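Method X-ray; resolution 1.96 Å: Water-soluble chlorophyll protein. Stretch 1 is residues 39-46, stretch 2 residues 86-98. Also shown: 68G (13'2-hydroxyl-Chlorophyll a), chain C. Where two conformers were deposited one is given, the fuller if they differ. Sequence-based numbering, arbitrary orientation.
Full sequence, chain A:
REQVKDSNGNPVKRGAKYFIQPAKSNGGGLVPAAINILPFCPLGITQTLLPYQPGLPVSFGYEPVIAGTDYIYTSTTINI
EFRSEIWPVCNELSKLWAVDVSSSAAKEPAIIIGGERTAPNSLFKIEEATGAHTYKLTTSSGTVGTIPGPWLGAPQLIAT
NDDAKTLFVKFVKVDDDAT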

ATOM      1  N   PRO A  39       7.284   6.485   8.305  1.00 33.24           N
ATOM      2  CA  PRO A  39       5.868   6.636   8.676  1.00 34.63           C
ATOM      3  C   PRO A  39       5.032   7.435   7.640  1.00 31.30           C
ATOM      4  O   PRO A  39       5.575   8.214   6.882  1.00 28.15           O
ATOM      5  CB  PRO A  39       5.942   7.394  10.051  1.00 37.38           C
ATOM      6  CG  PRO A  39       7.272   8.098   9.982  1.00 35.17           C
ATOM      7  CD  PRO A  39       8.182   7.168   9.258  1.00 34.28           C
ATOM      8  N   PHE A  40       3.729   7.162   7.531  1.00 27.25           N
ATOM      9  CA  PHE A  40       2.887   7.896   6.550  1.00 28.37           C
ATOM     10  C   PHE A  40       2.089   9.059   7.219  1.00 28.27           C
ATOM     11  O   PHE A  40       1.370   9.804   6.523  1.00 27.97           O
ATOM     12  CB  PHE A  40       1.973   6.947   5.743  1.00 30.26           C
ATOM     13  CG  PHE A  40       1.262   5.948   6.596  1.00 31.18           C
ATOM     14  CD1 PHE A  40       0.252   6.365   7.480  1.00 33.26           C
ATOM     15  CD2 PHE A  40       1.606   4.603   6.550  1.00 33.43           C
ATOM     16  CE1 PHE A  40      -0.370   5.459   8.313  1.00 30.26           C
ATOM     17  CE2 PHE A  40       0.959   3.682   7.361  1.00 33.97           C
ATOM     18  CZ  PHE A  40      -0.015   4.119   8.255  1.00 33.54           C
ATOM     19  N   CYS A  41       2.236   9.202   8.538  1.00 29.21           N
ATOM     20  CA  CYS A  41       1.674  10.307   9.306  1.00 29.34           C
ATOM     21  C   CYS A  41       2.781  11.295   9.669  1.00 27.78           C
ATOM     22  O   CYS A  41       3.866  10.870   9.962  1.00 28.32           O
ATOM     23  CB  CYS A  41       1.141   9.759  10.604  1.00 33.43           C
ATOM     24  SG  CYS A  41      -0.148   8.536  10.389  1.00 33.38           S
ATOM     25  N   PRO A  42       2.509  12.583   9.723  1.00 27.76           N
ATOM     26  CA  PRO A  42       1.244  13.207   9.271  1.00 26.53           C
ATOM     27  C   PRO A  42       1.071  13.191   7.768  1.00 25.32           C
ATOM     28  O   PRO A  42       2.048  13.159   7.039  1.00 26.23           O
ATOM     29  CB  PRO A  42       1.399  14.684   9.698  1.00 30.07           C
ATOM     30  CG  PRO A  42       2.877  14.911   9.843  1.00 29.81           C
ATOM     31  CD  PRO A  42       3.575  13.578  10.038  1.00 32.71           C
ATOM     32  N   LEU A  43      -0.178  13.131   7.339  1.00 25.91           N
ATOM     33  CA  LEU A  43      -0.577  13.181   5.969  1.00 23.83           C
ATOM     34  C   LEU A  43      -0.295  14.542   5.363  1.00 26.78           C
ATOM     35  O   LEU A  43      -0.272  15.596   6.077  1.00 27.05           O
ATOM     36  CB  LEU A  43      -2.075  12.949   5.869  1.00 24.34           C
ATOM     37  CG  LEU A  43      -2.530  11.578   6.338  1.00 25.53           C
ATOM     38  CD1 LEU A  43      -4.035  11.561   6.272  1.00 27.15           C
ATOM     39  CD2 LEU A  43      -1.954  10.448   5.453  1.00 25.66           C
ATOM     40  N   GLY A  44      -0.118  14.538   4.036  1.00 24.71           N
ATOM     41  CA  GLY A  44       0.042  15.768   3.284  1.00 23.89           C
ATOM     42  C   GLY A  44      -1.269  16.108   2.654  1.00 25.24           C
ATOM     43  O   GLY A  44      -2.272  15.405   2.849  1.00 24.28           O
ATOM     44  N   ILE A  45      -1.254  17.163   1.850  1.00 22.13           N
ATOM     45  CA  ILE A  45      -2.385  17.607   1.113  1.00 23.98           C
ATOM     46  C   ILE A  45      -2.025  17.741  -0.369  1.00 23.37           C
ATOM     47  O   ILE A  45      -1.017  18.355  -0.715  1.00 24.70           O
ATOM     48  CB  ILE A  45      -2.897  18.960   1.637  1.00 22.66           C
ATOM     49  CG1 ILE A  45      -3.085  18.898   3.149  1.00 23.93           C
ATOM     50  CG2 ILE A  45      -4.176  19.307   0.906  1.00 25.01           C
ATOM     51  CD1 ILE A  45      -3.454  20.226   3.784  1.00 23.41           C
ATOM     52  N   THR A  46      -2.792  17.081  -1.232  0.52 24.16           N
ATOM     53  CA  THR A  46      -2.566  17.172  -2.676  0.52 25.90           C
ATOM     54  C   THR A  46      -3.811  17.566  -3.384  1.00 26.96           C
ATOM     55  O   THR A  46      -4.919  17.451  -2.830  1.00 27.89           O
ATOM     56  CB  THR A  46      -2.090  15.864  -3.343  0.52 25.62           C
ATOM     57  OG1 THR A  46      -3.072  14.804  -3.181  0.52 26.83           O
ATOM     58  CG2 THR A  46      -0.757  15.469  -2.805  0.52 26.05           C
ATOM     59  N   ILE A  86     -15.229   9.666   8.558  1.00 49.50           N
ATOM     60  CA  ILE A  86     -14.210   8.628   8.609  1.00 45.54           C
ATOM     61  C   ILE A  86     -12.767   9.134   8.458  1.00 38.57           C
ATOM     62  O   ILE A  86     -12.451   9.992   7.633  1.00 34.45           O
ATOM     63  CB  ILE A  86     -14.499   7.475   7.660  1.00 49.12           C
ATOM     64  CG1 ILE A  86     -14.031   7.792   6.285  1.00 46.88           C
ATOM     65  CG2 ILE A  86     -15.987   7.084   7.650  1.00 52.67           C
ATOM     66  CD1 ILE A  86     -13.861   6.531   5.496  1.00 53.04           C
ATOM     67  N   TRP A  87     -11.912   8.582   9.296  1.00 32.51           N
ATOM     68  CA  TRP A  87     -10.564   8.959   9.371  1.00 35.39           C
ATOM     69  C   TRP A  87      -9.710   7.799   9.858  1.00 35.79           C
ATOM     70  O   TRP A  87      -9.328   7.732  11.023  1.00 35.13           O
ATOM     71  CB  TRP A  87     -10.452  10.167  10.279  1.00 36.86           C
ATOM     72  CG  TRP A  87      -9.192  10.899  10.042  1.00 35.04           C
ATOM     73  CD1 TRP A  87      -8.017  10.779  10.729  1.00 39.70           C
ATOM     74  CD2 TRP A  87      -8.984  11.906   9.053  1.00 34.69           C
ATOM     75  NE1 TRP A  87      -7.081  11.647  10.216  1.00 39.54           N
ATOM     76  CE2 TRP A  87      -7.651  12.344   9.178  1.00 35.36           C
ATOM     77  CE3 TRP A  87      -9.798  12.470   8.051  1.00 34.00           C
ATOM     78  CZ2 TRP A  87      -7.114  13.323   8.354  1.00 34.54           C
ATOM     79  CZ3 TRP A  87      -9.244  13.459   7.214  1.00 34.97           C
ATOM     80  CH2 TRP A  87      -7.934  13.843   7.354  1.00 33.58           C
ATOM     81  N   PRO A  88      -9.302   6.922   8.938  1.00 34.00           N
ATOM     82  CA  PRO A  88      -8.854   5.632   9.466  1.00 33.77           C
ATOM     83  C   PRO A  88      -7.367   5.523   9.767  1.00 37.08           C
ATOM     84  O   PRO A  88      -6.908   4.435  10.110  1.00 36.79           O
ATOM     85  CB  PRO A  88      -9.212   4.654   8.333  1.00 36.33           C
ATOM     86  CG  PRO A  88      -9.246   5.508   7.088  1.00 34.97           C
ATOM     87  CD  PRO A  88      -9.697   6.863   7.528  1.00 32.94           C
ATOM     88  N   VAL A  89      -6.603   6.597   9.563  1.00 32.20           N
ATOM     89  CA  VAL A  89      -5.196   6.616   9.930  1.00 30.25           C
ATOM     90  C   VAL A  89      -4.847   7.944  10.568  1.00 30.33           C
ATOM     91  O   VAL A  89      -5.631   8.933  10.504  1.00 34.87           O
ATOM     92  CB  VAL A  89      -4.273   6.392   8.728  1.00 33.82           C
ATOM     93  CG1 VAL A  89      -4.405   4.951   8.268  1.00 34.80           C
ATOM     94  CG2 VAL A  89      -4.599   7.394   7.614  1.00 35.62           C
ATOM     95  N   CYS A  90      -3.683   7.939  11.199  1.00 26.07           N
ATOM     96  CA  CYS A  90      -3.112   9.116  11.778  1.00 29.90           C
ATOM     97  C   CYS A  90      -4.009   9.726  12.862  1.00 33.30           C
ATOM     98  O   CYS A  90      -4.124  10.947  12.961  1.00 30.43           O
ATOM     99  CB  CYS A  90      -2.766  10.148  10.693  1.00 30.64           C
ATOM    100  SG  CYS A  90      -1.630   9.483   9.442  1.00 31.89           S
ATOM    101  N   ASN A  91      -4.616   8.871  13.689  1.00 35.10           N
ATOM    102  CA  ASN A  91      -5.701   9.319  14.575  1.00 38.88           C
ATOM    103  C   ASN A  91      -5.271  10.096  15.805  1.00 37.78           C
ATOM    104  O   ASN A  91      -6.054  10.801  16.415  1.00 40.88           O
ATOM    105  CB  ASN A  91      -6.484   8.101  15.003  1.00 41.82           C
ATOM    106  CG  ASN A  91      -7.310   7.567  13.887  1.00 45.64           C
ATOM    107  OD1 ASN A  91      -7.113   6.428  13.406  1.00 53.35           O
ATOM    108  ND2 ASN A  91      -8.239   8.406  13.420  1.00 45.64           N
ATOM    109  N   GLU A  92      -4.038   9.914  16.207  1.00 38.36           N
ATOM    110  CA  GLU A  92      -3.463  10.684  17.280  1.00 40.29           C
ATOM    111  C   GLU A  92      -3.157  12.117  16.855  1.00 42.38           C
ATOM    112  O   GLU A  92      -2.649  12.876  17.673  1.00 43.53           O
ATOM    113  CB  GLU A  92      -2.171  10.006  17.775  1.00 46.24           C
ATOM    114  CG  GLU A  92      -1.024   9.908  16.734  1.00 55.00           C
ATOM    115  CD  GLU A  92      -1.442   9.313  15.357  1.00 55.91           C
ATOM    116  OE1 GLU A  92      -2.420   8.528  15.280  1.00 64.06           O
ATOM    117  OE2 GLU A  92      -0.818   9.630  14.330  1.00 51.80           O
ATOM    118  N   LEU A  93      -3.445  12.498  15.592  1.00 37.17           N
ATOM    119  CA  LEU A  93      -3.225  13.883  15.159  1.00 36.74           C
ATOM    120  C   LEU A  93      -4.540  14.464  14.742  1.00 34.42           C
ATOM    121  O   LEU A  93      -5.398  13.741  14.279  1.00 39.37           O
ATOM    122  CB  LEU A  93      -2.227  13.960  13.981  1.00 35.21           C
ATOM    123  CG  LEU A  93      -0.772  13.539  14.186  1.00 35.38           C
ATOM    124  CD1 LEU A  93      -0.029  13.397  12.856  1.00 38.41           C
ATOM    125  CD2 LEU A  93      -0.058  14.539  15.080  1.00 34.42           C
ATOM    126  N   SER A  94      -4.692  15.782  14.831  1.00 36.23           N
ATOM    127  CA  SER A  94      -5.931  16.414  14.368  1.00 34.71           C
ATOM    128  C   SER A  94      -6.122  16.353  12.856  1.00 36.77           C
ATOM    129  O   SER A  94      -5.319  15.804  12.139  1.00 33.18           O
ATOM    130  CB  SER A  94      -5.944  17.873  14.762  1.00 37.35           C
ATOM    131  OG  SER A  94      -5.107  18.684  13.945  1.00 37.81           O
ATOM    132  N   LYS A  95      -7.200  16.972  12.405  1.00 34.43           N
ATOM    133  CA  LYS A  95      -7.462  17.234  11.003  1.00 34.13           C
ATOM    134  C   LYS A  95      -7.183  18.720  10.608  1.00 31.81           C
ATOM    135  O   LYS A  95      -7.707  19.201   9.630  1.00 34.07           O
ATOM    136  CB  LYS A  95      -8.907  16.842  10.740  1.00 36.25           C
ATOM    137  CG  LYS A  95      -9.232  15.413  11.245  1.00 40.80           C
ATOM    138  CD  LYS A  95     -10.664  14.982  10.929  1.00 44.08           C
ATOM    139  CE  LYS A  95     -11.131  13.805  11.782  1.00 47.45           C
ATOM    140  NZ  LYS A  95     -12.520  13.409  11.390  1.00 49.36           N
ATOM    141  N   LEU A  96      -6.453  19.457  11.423  1.00 30.37           N
ATOM    142  CA  LEU A  96      -6.157  20.858  11.102  1.00 37.28           C
ATOM    143  C   LEU A  96      -4.972  20.929  10.154  1.00 31.71           C
ATOM    144  O   LEU A  96      -3.971  20.244  10.377  1.00 31.44           O
ATOM    145  CB  LEU A  96      -5.749  21.673  12.325  1.00 36.12           C
ATOM    146  CG  LEU A  96      -6.805  21.957  13.382  1.00 40.84           C
ATOM    147  CD1 LEU A  96      -6.313  23.139  14.180  1.00 43.06           C
ATOM    148  CD2 LEU A  96      -8.151  22.267  12.775  1.00 43.16           C
ATOM    149  N   TRP A  97      -5.088  21.794   9.144  1.00 27.59           N
ATOM    150  CA  TRP A  97      -3.963  22.117   8.287  1.00 28.03           C
ATOM    151  C   TRP A  97      -2.944  22.804   9.115  1.00 32.28           C
ATOM    152  O   TRP A  97      -3.281  23.547  10.052  1.00 34.16           O
ATOM    153  CB  TRP A  97      -4.368  23.046   7.140  1.00 27.32           C
ATOM    154  CG  TRP A  97      -5.340  22.495   6.118  1.00 26.15           C
ATOM    155  CD1 TRP A  97      -6.211  21.468   6.250  1.00 25.50           C
ATOM    156  CD2 TRP A  97      -5.451  22.933   4.769  1.00 27.57           C
ATOM    157  NE1 TRP A  97      -6.910  21.284   5.074  1.00 26.86           N
ATOM    158  CE2 TRP A  97      -6.439  22.157   4.147  1.00 27.03           C
ATOM    159  CE3 TRP A  97      -4.821  23.933   4.038  1.00 26.46           C
ATOM    160  CZ2 TRP A  97      -6.791  22.332   2.802  1.00 31.21           C
ATOM    161  CZ3 TRP A  97      -5.164  24.105   2.743  1.00 25.30           C
ATOM    162  CH2 TRP A  97      -6.123  23.328   2.127  1.00 26.87           C
ATOM    163  N   ALA A  98      -1.684  22.581   8.765  1.00 31.10           N
ATOM    164  CA  ALA A  98      -0.611  23.171   9.452  1.00 30.48           C
ATOM    165  C   ALA A  98       0.617  23.122   8.564  1.00 31.50           C
ATOM    166  O   ALA A  98       0.704  22.315   7.671  1.00 28.43           O
ATOM    167  CB  ALA A  98      -0.388  22.412  10.725  1.00 33.85           C
TER
HETATM  168  C1  68G C1001      -5.310   9.674  -8.051  1.00 44.48           C
HETATM  169  C2  68G C1001      -5.939   8.276  -8.104  1.00 44.10           C
HETATM  170  C3  68G C1001      -5.032   7.149  -8.337  1.00 47.13           C
HETATM  171  C4  68G C1001      -3.606   7.539  -8.555  1.00 55.61           C
HETATM  172  C5  68G C1001      -5.482   5.694  -8.496  1.00 47.69           C
HETATM  173  C6  68G C1001      -5.809   5.043  -7.190  1.00 48.52           C
HETATM  174  C7  68G C1001      -4.691   5.071  -6.203  1.00 46.13           C
HETATM  175  C8  68G C1001      -5.041   3.997  -5.193  1.00 47.45           C
HETATM  176  C9  68G C1001      -6.286   4.330  -4.334  1.00 46.45           C
HETATM  177  C10 68G C1001      -3.878   3.863  -4.244  1.00 49.72           C
HETATM  178  C11 68G C1001      -3.202   2.607  -4.608  1.00 53.71           C
HETATM  179  C12 68G C1001      -2.177   2.471  -3.490  1.00 55.18           C
HETATM  180  C13 68G C1001      -0.857   2.136  -4.184  1.00 56.33           C
HETATM  181  C14 68G C1001      -0.992   0.857  -5.055  1.00 54.50           C
HETATM  182  C15 68G C1001       0.195   1.971  -3.067  1.00 51.60           C
HETATM  183  C16 68G C1001       1.603   2.190  -3.613  1.00 53.15           C
HETATM  184  C17 68G C1001       2.462   2.026  -2.369  1.00 47.11           C
HETATM  185  C18 68G C1001       3.868   2.168  -2.841  1.00 46.71           C
HETATM  186  C19 68G C1001       4.714   2.658  -1.690  1.00 44.22           C
HETATM  187  C20 68G C1001       4.354   0.765  -3.210  1.00 54.19           C
HETATM  188  O2A 68G C1001      -4.288   9.835  -7.009  1.00 39.43           O
HETATM  189  CGA 68G C1001      -4.305  11.154  -6.683  1.00 38.20           C
HETATM  190  O1A 68G C1001      -4.907  12.040  -7.311  1.00 39.29           O
HETATM  191  CBA 68G C1001      -3.584  11.479  -5.424  1.00 34.79           C
HETATM  192  CAA 68G C1001      -4.673  11.527  -4.302  1.00 31.43           C
HETATM  193  C2A 68G C1001      -5.251  10.120  -3.927  1.00 27.08           C
HETATM  194  C3A 68G C1001      -4.195   9.347  -3.251  1.00 26.11           C
HETATM  195  CMA 68G C1001      -4.382   7.938  -3.726  1.00 26.54           C
HETATM  196  C4A 68G C1001      -4.481   9.370  -1.814  1.00 24.12           C
HETATM  197  CHB 68G C1001      -3.761   8.810  -0.845  1.00 23.29           C
HETATM  198  NA  68G C1001      -5.647   9.959  -1.679  1.00 23.88           N
HETATM  199  C1A 68G C1001      -6.181  10.325  -2.853  1.00 26.70           C
HETATM  200  CHA 68G C1001      -7.413  10.858  -2.926  1.00 28.79           C
HETATM  201  CBD 68G C1001      -8.223  11.194  -4.065  1.00 31.34           C
HETATM  202  CGD 68G C1001      -8.416  10.062  -4.961  1.00 33.93           C
HETATM  203  O1D 68G C1001      -8.263  10.156  -6.201  1.00 35.19           O
HETATM  204  O2D 68G C1001      -8.755   8.885  -4.392  1.00 30.19           O
HETATM  205  CED 68G C1001      -8.900   7.841  -5.330  1.00 34.20           C
HETATM  206  O   68G C1001      -7.685  12.151  -4.897  1.00 32.87           O
HETATM  207  CAD 68G C1001      -9.469  11.656  -3.518  1.00 33.22           C
HETATM  208  OBD 68G C1001     -10.420  12.114  -4.219  1.00 32.34           O
HETATM  209  C3D 68G C1001      -9.411  11.555  -2.154  1.00 32.33           C
HETATM  210  C2D 68G C1001      -9.989  11.705  -0.931  1.00 31.17           C
HETATM  211  CMD 68G C1001     -11.258  12.173  -0.718  1.00 31.30           C
HETATM  212  C4D 68G C1001      -8.201  11.077  -1.862  1.00 29.60           C
HETATM  213  ND  68G C1001      -8.025  10.904  -0.563  1.00 31.68           N
HETATM  214  C1D 68G C1001      -9.155  11.302   0.050  1.00 29.67           C
HETATM  215  CHD 68G C1001      -9.360  11.270   1.423  1.00 30.72           C
HETATM  216  C4C 68G C1001      -8.590  10.800   2.423  1.00 28.83           C
HETATM  217  NC  68G C1001      -7.316  10.344   2.218  1.00 34.63           N
HETATM  218 MG   68G C1001      -6.399  10.194   0.393  1.00 35.04          MG
HETATM  219  C3C 68G C1001      -8.800  10.708   3.773  1.00 30.03           C
HETATM  220  CAC 68G C1001     -10.052  11.095   4.526  1.00 32.88           C
HETATM  221  CBC 68G C1001     -10.986   9.845   4.374  1.00 32.26           C
HETATM  222  C2C 68G C1001      -7.695  10.185   4.348  1.00 33.14           C
HETATM  223  CMC 68G C1001      -7.564   9.948   5.673  1.00 32.25           C
HETATM  224  C1C 68G C1001      -6.760   9.949   3.380  1.00 27.77           C
HETATM  225  CHC 68G C1001      -5.527   9.426   3.464  1.00 29.89           C
HETATM  226  C4B 68G C1001      -4.730   8.924   2.494  1.00 28.66           C
HETATM  227  NB  68G C1001      -4.810   9.299   1.211  1.00 27.10           N
HETATM  228  C1B 68G C1001      -3.904   8.639   0.491  1.00 27.60           C
HETATM  229  C2B 68G C1001      -3.241   7.814   1.351  1.00 29.05           C
HETATM  230  CMB 68G C1001      -2.241   6.966   1.000  1.00 26.53           C
HETATM  231  C3B 68G C1001      -3.719   8.037   2.587  1.00 28.09           C
HETATM  232  CAB 68G C1001      -3.451   7.474   3.778  1.00 27.20           C
HETATM  233  CBB 68G C1001      -2.166   6.799   4.208  1.00 28.15           C

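No hydrogen bond joins the two stretches; one covalent link and a run of apolar side chains do the work, burying 432 Å² in all. Read along stretch 2, the contact begins at Trp87. Its CA-to-CB bond points sideways, yet with chi1 in t the end of the side chain comes nearer, and CZ2 lies 4.1 Å from Leu43 CD1. One face of that indole carries the chlorophyll methyl CMC, and Leu43 CD2 sits 3.7 Å from CAB of the same pigment, so these two side chains serve both the protein contact and the pigment site.

Val89 points toward stretch 1 and packs its CB 4.0 Å from Phe40 CE1, a plain apolar contact between buried side chains. Next comes the anchor. Cys90 SG bonds to Cys41 SG at 2.0 Å, with chi3 at -92°, close to the value a relaxed disulfide prefers, and their CA atoms are 5.5 Å apart. The sulfur of Cys90 is also packed: Leu43 CG lies 3.9 Å from SG, while the Phe40 ring presents its edge, CD1 being 4.1 Å from SG.

Cys90 also opens a type I turn that closes at Leu93, whose N donates to Cys90 O at 3.1 Å. At the turn's second position, Asn91 points away from stretch 1 and its ND2 donates to Trp87 O at 2.7 Å, tying the loop to itself. The turn delivers Leu93 back toward stretch 1, where CD1 meets Pro42 CB at 3.7 Å, beside the disulfide.

Contact resumes at Trp97. Here both stretches are in strands, with Ile45 CA and Trp97 CA 8.6 Å apart, and side chains span the gap: Ile45 CD1 sits 3.5 Å from the centroid of the Trp97 five-membered ring, nearly on its normal, a CH-pi contact with an electron-rich face. The rule is a covalent pin where backbones approach closely, apolar packing about it, and a methyl on an indole face where they stand farther apart.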